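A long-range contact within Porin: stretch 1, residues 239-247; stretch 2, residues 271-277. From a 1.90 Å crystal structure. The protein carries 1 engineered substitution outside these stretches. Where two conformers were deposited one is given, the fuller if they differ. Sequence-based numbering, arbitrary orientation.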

# COMPACT_ATOMS: atom_id res chain seq x y z
N ALA A 239 4.79 -2.72 37.31
CA ALA A 239 5.84 -3.67 37.72
C ALA A 239 5.37 -5.09 37.48
O ALA A 239 4.18 -5.35 37.45
CB ALA A 239 6.16 -3.50 39.22
N TYR A 240 6.27 -6.06 37.40
CA TYR A 240 5.93 -7.46 37.32
C TYR A 240 7.12 -8.32 37.75
O TYR A 240 8.25 -7.83 37.69
CB TYR A 240 5.49 -7.95 35.91
CG TYR A 240 6.60 -7.93 34.87
CD1 TYR A 240 7.40 -9.08 34.72
CD2 TYR A 240 6.83 -6.86 34.04
CE1 TYR A 240 8.42 -9.13 33.78
CE2 TYR A 240 7.86 -6.91 33.07
CZ TYR A 240 8.64 -8.03 32.95
OH TYR A 240 9.69 -8.15 32.04
N VAL A 241 6.83 -9.56 38.10
CA VAL A 241 7.86 -10.53 38.39
C VAL A 241 7.33 -11.79 37.68
O VAL A 241 6.10 -11.94 37.70
CB VAL A 241 7.99 -10.84 39.90
CG1 VAL A 241 9.15 -11.78 40.16
CG2 VAL A 241 8.11 -9.55 40.69
N SER A 242 8.21 -12.58 37.10
CA SER A 242 7.70 -13.80 36.43
C SER A 242 8.75 -14.91 36.64
O SER A 242 9.95 -14.61 36.62
CB SER A 242 7.45 -13.56 34.92
OG SER A 242 6.83 -14.63 34.23
N ASP A 243 8.29 -16.11 36.80
CA ASP A 243 9.02 -17.33 36.95
C ASP A 243 8.56 -18.41 35.97
O ASP A 243 7.36 -18.66 35.76
CB ASP A 243 8.86 -17.99 38.35
CG ASP A 243 9.64 -17.15 39.36
OD1 ASP A 243 10.92 -17.08 39.27
OD2 ASP A 243 9.01 -16.49 40.26
N ILE A 244 9.54 -19.10 35.40
CA ILE A 244 9.26 -20.24 34.54
C ILE A 244 9.87 -21.48 35.20
O ILE A 244 10.76 -21.33 36.06
CB ILE A 244 9.77 -20.04 33.11
CG1 ILE A 244 11.27 -19.75 33.04
CG2 ILE A 244 9.00 -18.83 32.48
CD1 ILE A 244 11.85 -19.68 31.64
N ASP A 245 9.44 -22.65 34.81
CA ASP A 245 9.96 -23.91 35.28
C ASP A 245 11.30 -24.31 34.66
O ASP A 245 11.89 -25.27 35.21
CB ASP A 245 9.02 -25.11 34.95
CG ASP A 245 7.90 -25.23 35.95
OD1 ASP A 245 7.97 -24.71 37.09
OD2 ASP A 245 6.85 -25.84 35.59
N ARG A 246 11.76 -23.75 33.57
CA ARG A 246 13.04 -24.20 33.00
C ARG A 246 14.14 -24.19 34.07
O ARG A 246 14.42 -23.25 34.80
CB ARG A 246 13.45 -23.41 31.80
CG ARG A 246 14.56 -23.89 30.91
CD ARG A 246 14.74 -22.87 29.77
NE ARG A 246 15.45 -21.71 30.21
CZ ARG A 246 15.35 -20.42 29.88
NH1 ARG A 246 14.41 -20.02 29.01
NH2 ARG A 246 16.21 -19.55 30.47
N ALA A 247 14.89 -25.31 34.06
CA ALA A 247 15.99 -25.52 34.98
C ALA A 247 17.01 -24.38 34.88
O ALA A 247 17.51 -24.08 33.79
CB ALA A 247 16.80 -26.79 34.51
N VAL A 271 12.51 -0.73 32.33
CA VAL A 271 13.82 -1.37 32.53
C VAL A 271 13.41 -2.81 32.90
O VAL A 271 12.55 -3.01 33.77
CB VAL A 271 14.68 -0.61 33.50
CG1 VAL A 271 14.16 -0.77 34.92
CG2 VAL A 271 16.15 -0.99 33.41
N GLN A 272 13.89 -3.82 32.20
CA GLN A 272 13.46 -5.18 32.44
C GLN A 272 14.62 -6.16 32.43
O GLN A 272 15.65 -5.93 31.81
CB GLN A 272 12.44 -5.59 31.34
CG GLN A 272 11.19 -4.71 31.33
CD GLN A 272 10.20 -5.12 30.26
OE1 GLN A 272 9.79 -6.28 30.16
NE2 GLN A 272 9.82 -4.19 29.38
N SER A 273 14.44 -7.26 33.13
CA SER A 273 15.50 -8.30 33.23
C SER A 273 14.88 -9.65 32.91
O SER A 273 13.85 -10.00 33.52
CB SER A 273 16.07 -8.19 34.66
OG SER A 273 17.19 -9.03 34.81
N GLY A 274 15.46 -10.41 31.98
CA GLY A 274 14.94 -11.64 31.51
C GLY A 274 15.24 -12.93 32.25
O GLY A 274 15.93 -12.90 33.28
N PHE A 275 14.76 -14.05 31.73
CA PHE A 275 14.99 -15.36 32.34
C PHE A 275 16.45 -15.84 32.18
O PHE A 275 16.88 -16.71 32.95
CB PHE A 275 14.05 -16.42 31.77
CG PHE A 275 12.60 -16.05 31.93
CD1 PHE A 275 11.99 -16.06 33.15
CD2 PHE A 275 11.85 -15.70 30.77
CE1 PHE A 275 10.63 -15.78 33.30
CE2 PHE A 275 10.52 -15.38 30.93
CZ PHE A 275 9.89 -15.41 32.18
N ALA A 276 17.19 -15.25 31.26
CA ALA A 276 18.60 -15.59 31.04
C ALA A 276 19.46 -14.39 31.39
O ALA A 276 20.51 -14.16 30.81
CB ALA A 276 18.84 -16.00 29.59
N ASN A 277 18.99 -13.60 32.35
CA ASN A 277 19.70 -12.41 32.74
C ASN A 277 19.85 -11.31 31.69
O ASN A 277 20.68 -10.40 31.95
CB ASN A 277 21.16 -12.84 33.14
CG ASN A 277 21.55 -12.06 34.39
OD1 ASN A 277 20.66 -11.67 35.16
ND2 ASN A 277 22.81 -11.78 34.63

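Phe-275 has the largest area covered in this contact. It lies in a type I beta turn that runs from Gly-274 to Asn-277 and is closed by a backbone hydrogen bond from Asn-277 N to Gly-274 O, 3.3 Å long. Its CA-to-CB bond points toward the other stretch, and with chi1 in the m well the ring reaches the strand at Ser-242, Asp-243 and Ile-244.

Ile-244 meets this ring over one face. Its CG2 lies 3.5 Å from Phe-275 CZ and 3.9 Å from the ring centroid, 26° off the normal. This is a CH-pi contact as well as an apolar one. Ser-242 supplies polar atoms nearby: its O is 3.6 Å from Phe-275 CE1, and its OG is 3.8 Å from Phe-275 CZ. The OG is hydrogen-bonded elsewhere in the structure. The CA-to-CB bond of Asp-243 points away, and its closest approach is through the backbone, with N at the ring edge 4.2 Å from Phe-275 CE1.

Tyr-240 and Gln-272 form the second centre. The CA atoms of Tyr-240 and Gln-272 are 9.3 Å apart, too far for backbone pairing. Both CA-to-CB bonds point sideways, but the ends of the side chains come nearer and close the gap. Tyr-240 OH donates a hydrogen bond to Gln-272 OE1 at 2.7 Å. The acceptor lies near the plane of the tyrosine ring, at its edge. This is the only hydrogen bond between the stretches, and both residues are buried.

Arg-246 extends the contact past the end of the strand. Its NH2 is 3.8 Å from Phe-275 O and 4.0 Å from Phe-275 CB. These are packing contacts, and no hydrogen bond is formed here.

The touching parts run in nearly the same direction, 7° apart. Side chains bridge the space between them, and the two stretches together bury 329 Å².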